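Local coordinates for protein fiber (Murine adenovirus 2, PDB 5NBH) that forms the distal shaft and head of the trimeric viral fibre, binds N-acetylglucosamine and probably attaches the virion to host cells, at residues 131-136 / 215-220; 196-201 / 224-229. All coordinates share one frame; numbering follows the deposited sequence. Where two conformers were deposited one is given.

Interaction 1 of 2, residues 131-136 / 215-220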
loop_
_atom_site.group_PDB
_atom_site.type_symbol
_atom_site.label_atom_id
_atom_site.label_comp_id
_atom_site.label_asym_id
_atom_site.label_seq_id
_atom_site.Cartn_x
_atom_site.Cartn_y
_atom_site.Cartn_z
ATOM N N GLY A 131 20.796 -8.125 22.601
ATOM C CA GLY A 131 20.854 -9.350 21.837
ATOM C C GLY A 131 19.810 -9.318 20.745
ATOM O O GLY A 131 19.396 -8.254 20.337
ATOM N N THR A 132 19.422 -10.491 20.268
ATOM C CA THR A 132 18.502 -10.597 19.132
ATOM C C THR A 132 17.267 -11.341 19.588
ATOM O O THR A 132 17.401 -12.447 20.130
ATOM C CB THR A 132 19.158 -11.295 17.949
ATOM O OG1 THR A 132 20.257 -10.486 17.483
ATOM C CG2 THR A 132 18.155 -11.513 16.799
ATOM N N GLN A 133 16.079 -10.752 19.389
ATOM C CA GLN A 133 14.809 -11.400 19.785
ATOM C C GLN A 133 14.184 -12.067 18.570
ATOM O O GLN A 133 14.309 -11.555 17.457
ATOM C CB GLN A 133 13.776 -10.409 20.369
ATOM C CG GLN A 133 14.282 -9.603 21.553
ATOM C CD GLN A 133 15.146 -8.418 21.141
ATOM O OE1 GLN A 133 14.816 -7.700 20.206
ATOM N NE2 GLN A 133 16.241 -8.189 21.863
ATOM N N THR A 134 13.489 -13.176 18.792
ATOM C CA THR A 134 12.847 -13.918 17.718
ATOM C C THR A 134 11.364 -13.892 17.967
ATOM O O THR A 134 10.900 -14.361 19.007
ATOM C CB THR A 134 13.364 -15.389 17.616
ATOM O OG1 THR A 134 14.756 -15.406 17.286
ATOM C CG2 THR A 134 12.650 -16.111 16.507
ATOM N N TRP A 135 10.615 -13.315 17.012
ATOM C CA TRP A 135 9.174 -13.199 17.091
ATOM C C TRP A 135 8.651 -14.081 15.975
ATOM O O TRP A 135 8.976 -13.833 14.804
ATOM C CB TRP A 135 8.712 -11.751 16.896
ATOM C CG TRP A 135 9.484 -10.747 17.733
ATOM C CD1 TRP A 135 10.411 -9.867 17.275
ATOM C CD2 TRP A 135 9.445 -10.584 19.164
ATOM N NE1 TRP A 135 10.931 -9.152 18.310
ATOM C CE2 TRP A 135 10.351 -9.565 19.485
ATOM C CE3 TRP A 135 8.720 -11.197 20.201
ATOM C CZ2 TRP A 135 10.557 -9.133 20.797
ATOM C CZ3 TRP A 135 8.940 -10.777 21.527
ATOM C CH2 TRP A 135 9.840 -9.765 21.813
ATOM N N GLU A 136 7.836 -15.066 16.307
ATOM C CA GLU A 136 7.397 -16.067 15.331
ATOM C C GLU A 136 5.899 -15.991 15.192
ATOM O O GLU A 136 5.183 -16.079 16.193
ATOM C CB GLU A 136 7.822 -17.469 15.786
ATOM C CG GLU A 136 7.581 -18.592 14.786
ATOM C CD GLU A 136 8.049 -19.943 15.339
ATOM O OE1 GLU A 136 9.140 -20.416 15.000
ATOM O OE2 GLU A 136 7.277 -20.532 16.094
ATOM N N SER A 215 14.687 -9.104 15.725
ATOM C CA SER A 215 15.115 -7.748 16.021
ATOM C C SER A 215 16.394 -7.765 16.857
ATOM O O SER A 215 16.545 -8.592 17.780
ATOM C CB SER A 215 14.021 -7.010 16.784
ATOM O OG SER A 215 13.514 -7.731 17.888
ATOM N N THR A 216 17.295 -6.839 16.581
ATOM C CA THR A 216 18.572 -6.774 17.328
ATOM C C THR A 216 18.610 -5.466 18.110
ATOM O O THR A 216 18.414 -4.393 17.542
ATOM C CB THR A 216 19.755 -6.915 16.398
ATOM O OG1 THR A 216 19.723 -8.225 15.842
ATOM C CG2 THR A 216 21.074 -6.712 17.128
ATOM N N THR A 217 18.797 -5.572 19.425
ATOM C CA THR A 217 18.787 -4.401 20.323
ATOM C C THR A 217 20.083 -4.349 21.188
ATOM O O THR A 217 20.735 -5.364 21.373
ATOM C CB THR A 217 17.539 -4.356 21.212
ATOM O OG1 THR A 217 17.515 -5.483 22.114
ATOM C CG2 THR A 217 16.283 -4.395 20.339
ATOM N N SER A 218 20.431 -3.153 21.648
ATOM C CA SER A 218 21.476 -2.942 22.655
ATOM C C SER A 218 20.911 -2.073 23.764
ATOM O O SER A 218 20.751 -0.862 23.589
ATOM C CB SER A 218 22.686 -2.243 22.050
ATOM O OG SER A 218 23.027 -2.819 20.815
ATOM N N GLY A 219 20.521 -2.688 24.870
ATOM C CA GLY A 219 20.127 -1.941 26.040
ATOM C C GLY A 219 18.658 -1.606 26.148
ATOM O O GLY A 219 18.148 -1.474 27.259
ATOM N N CYS A 220 17.964 -1.541 25.019
ATOM C CA CYS A 220 16.610 -1.023 24.954
ATOM C C CYS A 220 15.566 -2.107 24.783
ATOM O O CYS A 220 15.852 -3.260 24.461
ATOM C CB CYS A 220 16.493 0.017 23.823
ATOM S SG CYS A 220 16.929 -0.555 22.169
#
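Trp135 overlaps Ser215 through the pyrrole edge of its indole, where NE1 donates a hydrogen bond of 3.0 Å to Ser215 OG; the hydroxyl sits a little out of the ring plane. Ser215 OG reaches this edge because its first torsion (chi1 49°) places it between its own backbone N and carbonyl carbon, on the face of the sheet shared with the Gln133 side chain. The CB of Gln133 rests against one face of the indole near the rim, and its side chain then bends at chi2, bringing the end of the amide toward Ser215 and Thr217. The hydroxyl of Thr217 is held from elsewhere, by the carbonyl of Ala129.

On the other face of the sheet Thr132 and Thr216 meet hydroxyl to hydroxyl, their OG1 atoms 2.8 Å apart in a hydrogen bond that either could donate. Each OG1 lies anti to its own carbonyl carbon (chi1 -64° and -65°), a setting that brings the two oxygens together.

The backbones are joined as an antiparallel pair. Gly131 N donates to Thr217 O at 3.0 Å and Thr217 N to Gly131 O at 2.9 Å. Gln133 N donates to Ser215 O at 2.7 Å, whereas the return bond from Ser215 N to Gln133 O is weak. With the backbone angles of Gly131, a side chain would run into the preceding carbonyl oxygen.

This edge strand, outermost within the chain in an antiparallel four-stranded sheet, contributes Thr132 and Gln133 to the N-acetylglucosamine site of the fibre head, which Asn97, Glu102 and Thr130 complete.

Interaction 2 of 2, residues 196-201 / 224-229; sequences TYCSYA and FQMSFM
The rings of Tyr200 and Phe228 lie face to face, centroids 4.0 Å apart and planes only 8° from parallel. Each ring also receives the other residue's CB over the same face as a CH-pi contact: Tyr200 CB stands 4.0 Å from the centroid of the Phe228 ring, and Phe228 CB stands 4.2 Å from that of Tyr200. Both side chains carry CG between backbone N and carbonyl carbon, a torsion that stands each ring up toward the opposite strand, where the two lie flat together. Phe119 meets the Phe228 ring at an inclined angle, and Gln225 of a neighbouring subunit packs on both aromatic residues.

This is how the two layers of a beta sandwich meet: the strands run 9.1 Å apart at 44°, with no hydrogen bond between them, one from each sheet of the fibre head's ABCJ-GHID arrangement. Cys198, Tyr200, Phe224, Met226 and Phe228 all point their CB atoms toward the facing strand and all are buried.

Next to the stack, Met226 SD comes to 3.6 Å from Cys198 CB, a tentative contact, since it holds for one of two conformers of the methionine. Further along, Cys198 SG makes a sulfur-aromatic contact with the Phe224 ring, approaching it obliquely, with CE2 of that ring its nearest atom at 3.9 Å. SG is carried there by a first torsion that sets it anti to the backbone N (chi1 -174°).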
loop_
_atom_site.group_PDB
_atom_site.type_symbol
_atom_site.label_atom_id
_atom_site.label_comp_id
_atom_site.label_asym_id
_atom_site.label_seq_id
_atom_site.Cartn_x
_atom_site.Cartn_y
_atom_site.Cartn_z
ATOM N N THR A 196 18.727 0.428 14.383
ATOM C CA THR A 196 19.133 -0.959 14.289
ATOM C C THR A 196 18.380 -1.617 13.114
ATOM O O THR A 196 18.045 -0.941 12.103
ATOM C CB THR A 196 19.005 -1.669 15.664
ATOM O OG1 THR A 196 19.486 -3.017 15.540
ATOM C CG2 THR A 196 17.583 -1.649 16.209
ATOM N N TYR A 197 18.180 -2.909 13.182
ATOM C CA TYR A 197 17.597 -3.673 12.073
ATOM C C TYR A 197 16.789 -4.851 12.588
ATOM O O TYR A 197 16.901 -5.261 13.759
ATOM C CB TYR A 197 18.693 -4.156 11.127
ATOM C CG TYR A 197 19.841 -4.844 11.851
ATOM C CD1 TYR A 197 19.750 -6.161 12.225
ATOM C CD2 TYR A 197 21.012 -4.150 12.159
ATOM C CE1 TYR A 197 20.785 -6.793 12.898
ATOM C CE2 TYR A 197 22.060 -4.782 12.821
ATOM C CZ TYR A 197 21.934 -6.099 13.193
ATOM O OH TYR A 197 22.977 -6.765 13.851
ATOM N N CYS A 198 15.922 -5.346 11.701
ATOM C CA CYS A 198 15.100 -6.481 11.978
ATOM C C CYS A 198 15.079 -7.358 10.732
ATOM O O CYS A 198 14.899 -6.854 9.610
ATOM C CB CYS A 198 13.690 -6.035 12.338
ATOM S SG CYS A 198 12.576 -7.365 12.885
ATOM N N SER A 199 15.287 -8.650 10.909
ATOM C CA SER A 199 15.139 -9.579 9.786
ATOM C C SER A 199 13.692 -10.079 9.656
ATOM O O SER A 199 12.930 -10.089 10.627
ATOM C CB SER A 199 16.073 -10.753 9.926
ATOM O OG SER A 199 15.743 -11.514 11.014
ATOM N N TYR A 200 13.353 -10.515 8.462
ATOM C CA TYR A 200 12.122 -11.262 8.251
ATOM C C TYR A 200 12.467 -12.496 7.430
ATOM O O TYR A 200 13.361 -12.475 6.592
ATOM C CB TYR A 200 11.033 -10.392 7.593
ATOM C CG TYR A 200 11.479 -9.858 6.256
ATOM C CD1 TYR A 200 12.168 -8.661 6.182
ATOM C CD2 TYR A 200 11.257 -10.573 5.072
ATOM C CE1 TYR A 200 12.616 -8.151 4.966
ATOM C CE2 TYR A 200 11.726 -10.076 3.834
ATOM C CZ TYR A 200 12.398 -8.859 3.800
ATOM O OH TYR A 200 12.907 -8.339 2.608
ATOM N N ALA A 201 11.715 -13.550 7.627
ATOM C CA ALA A 201 11.908 -14.796 6.880
ATOM C C ALA A 201 10.568 -15.491 6.772
ATOM O O ALA A 201 9.854 -15.645 7.774
ATOM C CB ALA A 201 12.922 -15.666 7.594
ATOM N N PHE A 224 9.272 -1.028 17.977
ATOM C CA PHE A 224 9.517 -0.606 16.605
ATOM C C PHE A 224 8.355 -0.946 15.682
ATOM O O PHE A 224 7.548 -1.780 16.053
ATOM C CB PHE A 224 10.781 -1.275 16.065
ATOM C CG PHE A 224 10.714 -2.767 16.021
ATOM C CD1 PHE A 224 11.082 -3.533 17.126
ATOM C CD2 PHE A 224 10.318 -3.423 14.874
ATOM C CE1 PHE A 224 11.049 -4.924 17.075
ATOM C CE2 PHE A 224 10.278 -4.807 14.825
ATOM C CZ PHE A 224 10.628 -5.558 15.928
ATOM N N GLN A 225 8.302 -0.305 14.501
ATOM C CA GLN A 225 7.378 -0.648 13.403
ATOM C C GLN A 225 8.246 -1.034 12.203
ATOM O O GLN A 225 9.325 -0.468 11.981
ATOM C CB GLN A 225 6.412 0.525 12.994
ATOM C CG GLN A 225 5.391 0.175 11.871
ATOM C CD GLN A 225 4.367 1.278 11.467
ATOM O OE1 GLN A 225 4.486 1.875 10.393
ATOM N NE2 GLN A 225 3.310 1.437 12.249
ATOM N N MET A 226 7.819 -2.043 11.466
ATOM C CA MET A 226 8.441 -2.333 10.177
ATOM C C MET A 226 7.499 -3.005 9.215
ATOM O O MET A 226 6.506 -3.572 9.598
ATOM C CB MET A 226 9.747 -3.116 10.286
ATOM C CG MET A 226 9.739 -4.498 10.893
ATOM S SD MET A 226 11.005 -5.413 9.974
ATOM C CE MET A 226 10.063 -5.414 8.454
ATOM N N SER A 227 7.813 -2.845 7.944
ATOM C CA SER A 227 6.964 -3.373 6.899
ATOM C C SER A 227 7.851 -3.914 5.834
ATOM O O SER A 227 8.993 -3.466 5.683
ATOM C CB SER A 227 5.975 -2.299 6.379
ATOM O OG SER A 227 6.604 -1.386 5.547
ATOM N N PHE A 228 7.336 -4.875 5.099
ATOM C CA PHE A 228 7.996 -5.400 3.906
ATOM C C PHE A 228 6.930 -5.960 2.974
ATOM O O PHE A 228 5.801 -6.181 3.402
ATOM C CB PHE A 228 9.060 -6.470 4.271
ATOM C CG PHE A 228 8.496 -7.714 4.905
ATOM C CD1 PHE A 228 8.353 -7.810 6.279
ATOM C CD2 PHE A 228 8.149 -8.812 4.131
ATOM C CE1 PHE A 228 7.856 -8.958 6.879
ATOM C CE2 PHE A 228 7.631 -9.954 4.730
ATOM C CZ PHE A 228 7.467 -10.020 6.089
ATOM N N MET A 229 7.286 -6.209 1.721
ATOM C CA MET A 229 6.372 -6.806 0.766
ATOM C C MET A 229 6.822 -8.204 0.325
ATOM O O MET A 229 7.996 -8.482 0.227
ATOM C CB MET A 229 6.227 -5.882 -0.435
ATOM C CG MET A 229 5.472 -4.621 -0.040
ATOM S SD MET A 229 5.171 -3.354 -1.283
ATOM C CE MET A 229 5.150 -4.301 -2.748
#

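In the fold
Interaction 1 is a lateral pairing within one sheet and interaction 2 the packing of that sheet on the other; their centres lie 12 Å apart. Strand 208-217 connects them, pairing with 131-140 on one side and 191-205 on the other. Thr216 O accepts a probable hydrogen bond from Thr196 OG1 at 2.7 Å, and Ser215 CB packs on Phe224 CE1 at 3.6 Å, so the residue hydrogen-bonded to Trp135 also borders the sandwich interior. Interaction 1 contributes Thr132 and Gln133 to the N-acetylglucosamine site, empty in this model; the side chain of Gln133 lies about 4 Å from those of Asn97 and Glu102, and that of Phe224 comes within about 6 Å of Gln133.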